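PDB 6KBH: cytochrome P450 monooxygenase from Rhodococcus sp. ECU0066, which probably acts as a self-sufficient monooxygenase, inserting oxygen at its heme with electrons relayed through its own FMN and 2Fe-2S cluster. Local coordinates for residues 128-131 / 132-136. Sequence-based numbering, arbitrary orientation.
With HEM (protoporphyrin IX containing Fe), chain C.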
ATOM      1  N   GLU A 128      -9.349  13.497 -19.769  1.00 81.03           N
ATOM      2  CA  GLU A 128     -10.566  14.243 -19.496  1.00 80.03           C
ATOM      3  C   GLU A 128     -10.312  15.343 -18.486  1.00 74.89           C
ATOM      4  O   GLU A 128      -9.777  15.098 -17.401  1.00 70.82           O
ATOM      5  CB  GLU A 128     -11.654  13.323 -18.965  1.00 84.71           C
ATOM      6  CG  GLU A 128     -11.974  12.187 -19.866  1.00 81.84           C
ATOM      7  CD  GLU A 128     -13.327  11.614 -19.567  1.00 80.82           C
ATOM      8  OE1 GLU A 128     -14.269  12.398 -19.330  1.00 83.30           O
ATOM      9  OE2 GLU A 128     -13.434  10.376 -19.529  1.00 84.68           O
ATOM     10  N   ASP A 129     -10.718  16.552 -18.839  1.00 68.75           N
ATOM     11  CA  ASP A 129     -10.764  17.600 -17.847  1.00 77.51           C
ATOM     12  C   ASP A 129     -12.001  17.432 -16.976  1.00 85.94           C
ATOM     13  O   ASP A 129     -12.868  16.588 -17.221  1.00 80.82           O
ATOM     14  CB  ASP A 129     -10.771  18.973 -18.508  1.00 85.89           C
ATOM     15  CG  ASP A 129      -9.454  19.309 -19.164  1.00 86.87           C
ATOM     16  OD1 ASP A 129      -8.652  18.378 -19.394  1.00 89.63           O
ATOM     17  OD2 ASP A 129      -9.214  20.501 -19.440  1.00 91.01           O
ATOM     18  N   GLU A 130     -12.063  18.242 -15.939  1.00 86.21           N
ATOM     19  CA  GLU A 130     -13.290  18.411 -15.195  1.00 76.46           C
ATOM     20  C   GLU A 130     -14.218  19.341 -15.971  1.00 79.68           C
ATOM     21  O   GLU A 130     -13.762  20.128 -16.803  1.00 81.35           O
ATOM     22  CB  GLU A 130     -12.974  18.961 -13.806  1.00 70.50           C
ATOM     23  CG  GLU A 130     -12.042  18.066 -13.003  1.00 70.43           C
ATOM     24  CD  GLU A 130     -12.590  16.657 -12.825  1.00 80.21           C
ATOM     25  OE1 GLU A 130     -13.827  16.497 -12.752  1.00 83.76           O
ATOM     26  OE2 GLU A 130     -11.782  15.705 -12.765  1.00 74.58           O
ATOM     27  N   PRO A 131     -15.535  19.271 -15.728  1.00 84.80           N
ATOM     28  CA  PRO A 131     -16.210  18.444 -14.720  1.00 84.71           C
ATOM     29  C   PRO A 131     -16.583  17.029 -15.173  1.00 84.91           C
ATOM     30  O   PRO A 131     -17.252  16.321 -14.423  1.00 79.32           O
ATOM     31  CB  PRO A 131     -17.470  19.253 -14.416  1.00 87.15           C
ATOM     32  CG  PRO A 131     -17.787  19.921 -15.709  1.00 81.01           C
ATOM     33  CD  PRO A 131     -16.474  20.183 -16.404  1.00 83.78           C
ATOM     34  N   ALA A 132     -16.154  16.617 -16.365  1.00 83.14           N
ATOM     35  CA  ALA A 132     -16.554  15.308 -16.871  1.00 86.17           C
ATOM     36  C   ALA A 132     -15.789  14.164 -16.213  1.00 86.12           C
ATOM     37  O   ALA A 132     -16.326  13.056 -16.091  1.00 88.78           O
ATOM     38  CB  ALA A 132     -16.368  15.252 -18.388  1.00 78.35           C
ATOM     39  N   HIS A 133     -14.554  14.410 -15.771  1.00 85.37           N
ATOM     40  CA  HIS A 133     -13.664  13.313 -15.399  1.00 84.99           C
ATOM     41  C   HIS A 133     -14.086  12.653 -14.088  1.00 85.28           C
ATOM     42  O   HIS A 133     -14.160  11.421 -14.002  1.00 82.17           O
ATOM     43  CB  HIS A 133     -12.224  13.820 -15.307  1.00 83.41           C
ATOM     44  CG  HIS A 133     -11.334  12.974 -14.450  1.00 74.72           C
ATOM     45  ND1 HIS A 133     -10.916  13.366 -13.197  1.00 67.08           N
ATOM     46  CD2 HIS A 133     -10.783  11.757 -14.666  1.00 77.02           C
ATOM     47  CE1 HIS A 133     -10.147  12.425 -12.677  1.00 71.62           C
ATOM     48  NE2 HIS A 133     -10.050  11.437 -13.548  1.00 65.23           N
ATOM     49  N   MET A 134     -14.354  13.452 -13.051  1.00 78.37           N
ATOM     50  CA  MET A 134     -14.586  12.877 -11.726  1.00 77.15           C
ATOM     51  C   MET A 134     -15.822  11.985 -11.671  1.00 82.10           C
ATOM     52  O   MET A 134     -15.714  10.861 -11.150  1.00 80.85           O
ATOM     53  CB  MET A 134     -14.652  13.988 -10.671  1.00 75.63           C
ATOM     54  CG  MET A 134     -13.297  14.466 -10.170  1.00 75.04           C
ATOM     55  SD  MET A 134     -12.122  13.135  -9.835  1.00 86.12           S
ATOM     56  CE  MET A 134     -12.952  12.225  -8.538  1.00 80.68           C
ATOM     57  N   PRO A 135     -17.001  12.395 -12.161  1.00 79.30           N
ATOM     58  CA  PRO A 135     -18.144  11.465 -12.134  1.00 76.84           C
ATOM     59  C   PRO A 135     -17.870  10.154 -12.848  1.00 80.08           C
ATOM     60  O   PRO A 135     -18.299   9.095 -12.375  1.00 85.75           O
ATOM     61  CB  PRO A 135     -19.257  12.265 -12.822  1.00 73.99           C
ATOM     62  CG  PRO A 135     -18.898  13.682 -12.577  1.00 71.34           C
ATOM     63  CD  PRO A 135     -17.403  13.725 -12.654  1.00 84.18           C
ATOM     64  N   ARG A 136     -17.158  10.195 -13.974  1.00 80.58           N
ATOM     65  CA  ARG A 136     -16.846   8.963 -14.689  1.00 76.29           C
ATOM     66  C   ARG A 136     -15.840   8.120 -13.918  1.00 78.80           C
ATOM     67  O   ARG A 136     -15.910   6.886 -13.939  1.00 80.03           O
ATOM     68  CB  ARG A 136     -16.314   9.289 -16.081  1.00 89.73           C
ATOM     69  CG  ARG A 136     -17.273  10.067 -16.967  1.00 85.83           C
ATOM     70  CD  ARG A 136     -16.794   9.966 -18.394  1.00 87.18           C
ATOM     71  NE  ARG A 136     -17.293  11.003 -19.292  1.00102.73           N
ATOM     72  CZ  ARG A 136     -18.247  10.809 -20.198  1.00103.76           C
ATOM     73  NH1 ARG A 136     -18.813   9.616 -20.323  1.00100.09           N
ATOM     74  NH2 ARG A 136     -18.630  11.806 -20.984  1.00100.87           N
TER
HETATM   75  CHA HEM C 802      -3.715   6.954 -15.094  1.00 72.55           C
HETATM   76  CHB HEM C 802       0.851   4.963 -14.299  1.00 63.93           C
HETATM   77  CHC HEM C 802      -1.147   0.079 -14.709  1.00 71.37           C
HETATM   78  CHD HEM C 802      -5.659   2.090 -15.490  1.00 75.61           C
HETATM   79  C1A HEM C 802      -2.323   6.572 -14.849  1.00 72.69           C
HETATM   80  C2A HEM C 802      -1.457   7.745 -14.689  1.00 58.52           C
HETATM   81  C3A HEM C 802      -0.193   7.196 -14.464  1.00 62.31           C
HETATM   82  C4A HEM C 802      -0.413   5.726 -14.516  1.00 54.12           C
HETATM   83  CMA HEM C 802       1.085   7.940 -14.232  1.00 59.17           C
HETATM   84  CAA HEM C 802      -1.820   9.198 -14.724  1.00 61.54           C
HETATM   85  CBA HEM C 802      -1.853   9.867 -13.385  1.00 63.91           C
HETATM   86  CGA HEM C 802      -2.419  11.241 -13.264  1.00 66.22           C
HETATM   87  O1A HEM C 802      -2.485  11.773 -14.404  1.00 78.76           O
HETATM   88  O2A HEM C 802      -2.673  11.490 -12.054  1.00 62.93           O
HETATM   89  C1B HEM C 802       0.771   3.469 -14.337  1.00 62.92           C
HETATM   90  C2B HEM C 802       1.958   2.519 -14.128  1.00 72.66           C
HETATM   91  C3B HEM C 802       1.324   0.993 -14.253  1.00 59.53           C
HETATM   92  C4B HEM C 802      -0.154   1.194 -14.529  1.00 64.04           C
HETATM   93  CMB HEM C 802       3.377   2.899 -13.872  1.00 76.81           C
HETATM   94  CAB HEM C 802       2.040  -0.309 -14.145  1.00 62.85           C
HETATM   95  CBB HEM C 802       2.894  -0.542 -12.947  1.00 68.12           C
HETATM   96  C1C HEM C 802      -2.550   0.520 -14.954  1.00 75.70           C
HETATM   97  C2C HEM C 802      -3.392  -0.636 -15.117  1.00 69.59           C
HETATM   98  C3C HEM C 802      -4.645  -0.109 -15.339  1.00 74.99           C
HETATM   99  C4C HEM C 802      -4.430   1.329 -15.280  1.00 70.29           C
HETATM  100  CMC HEM C 802      -3.001  -2.075 -15.055  1.00 69.16           C
HETATM  101  CAC HEM C 802      -5.914  -0.874 -15.554  1.00 78.89           C
HETATM  102  CBC HEM C 802      -6.550  -0.926 -16.897  1.00 75.69           C
HETATM  103  C1D HEM C 802      -5.335   3.520 -15.420  1.00 63.44           C
HETATM  104  C2D HEM C 802      -6.543   4.386 -15.623  1.00 60.68           C
HETATM  105  C3D HEM C 802      -5.940   5.917 -15.501  1.00 66.16           C
HETATM  106  C4D HEM C 802      -4.476   5.698 -15.243  1.00 67.02           C
HETATM  107  CMD HEM C 802      -7.939   3.937 -15.877  1.00 76.36           C
HETATM  108  CAD HEM C 802      -6.693   7.195 -15.609  1.00 75.64           C
HETATM  109  CBD HEM C 802      -7.471   7.587 -14.395  1.00 59.85           C
HETATM  110  CGD HEM C 802      -7.881   9.011 -14.286  1.00 68.09           C
HETATM  111  O1D HEM C 802      -7.173   9.679 -15.078  1.00 73.85           O
HETATM  112  O2D HEM C 802      -8.797   9.146 -13.436  1.00 65.26           O
HETATM  113  NA  HEM C 802      -1.706   5.319 -14.752  1.00 70.35           N
HETATM  114  NB  HEM C 802      -0.501   2.687 -14.505  1.00 67.37           N
HETATM  115  NC  HEM C 802      -3.168   1.746 -15.051  1.00 75.22           N
HETATM  116  ND  HEM C 802      -4.003   4.221 -15.131  1.00 64.76           N
HETATM  117 FE   HEM C 802      -2.194   3.438 -14.964  1.00 75.70          FE
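His133 links the carboxylate of Glu130 to a propionate of the heme. Its ring uses both nitrogens. His133 ND1 donates to Glu130 OE2 at 2.5 Å, a His-carboxylate hydrogen bond. His133 NE2 donates to HEM O2D at 2.6 Å, and this bond is almost straight. Both acceptors lie at the ring edge, so the two bonds together fix the rotation of the imidazole. CG of His133 is anti to the backbone N (chi1 158°), which carries the ring out from the helix to the propionate. The Glu130 carboxylate is turned 72° from the ring plane. Its negative charge would be expected to polarise the imidazole.

Glu130 also holds the backbone of Met134. Its chain bends at chi2, and Glu130 OE1 accepts a hydrogen bond from Met134 N at 3.1 Å, through its syn lone pair. A weak backbone bond joins His133 N to Asp129 O. It spans the turn that contains the cis peptide bond before Pro131.

Glu128 and Arg136 form a salt bridge. Their side chains cross at about a right angle, and Glu128 OE1 is 3.3 Å from Arg136 NE. The hydrogen bond within this pair is weak. The other oxygen, OE2, is held by Tyr271 OH and Leu125 N, and Tyr271 also makes a cation-pi contact with the Arg136 guanidinium. CB of Glu128 and CB of His133 meet at 3.7 Å.

The turn lies in the cytochrome P450 part of the chain. It leads from the loop after helix 108-116 into helix 133-139. His133 and Arg137 of this helix both bind the heme, consistent with the propionate-binding C helix of bacterial P450s. His391 stacks on the His133 ring, and Tyr271 comes from helix 269-281.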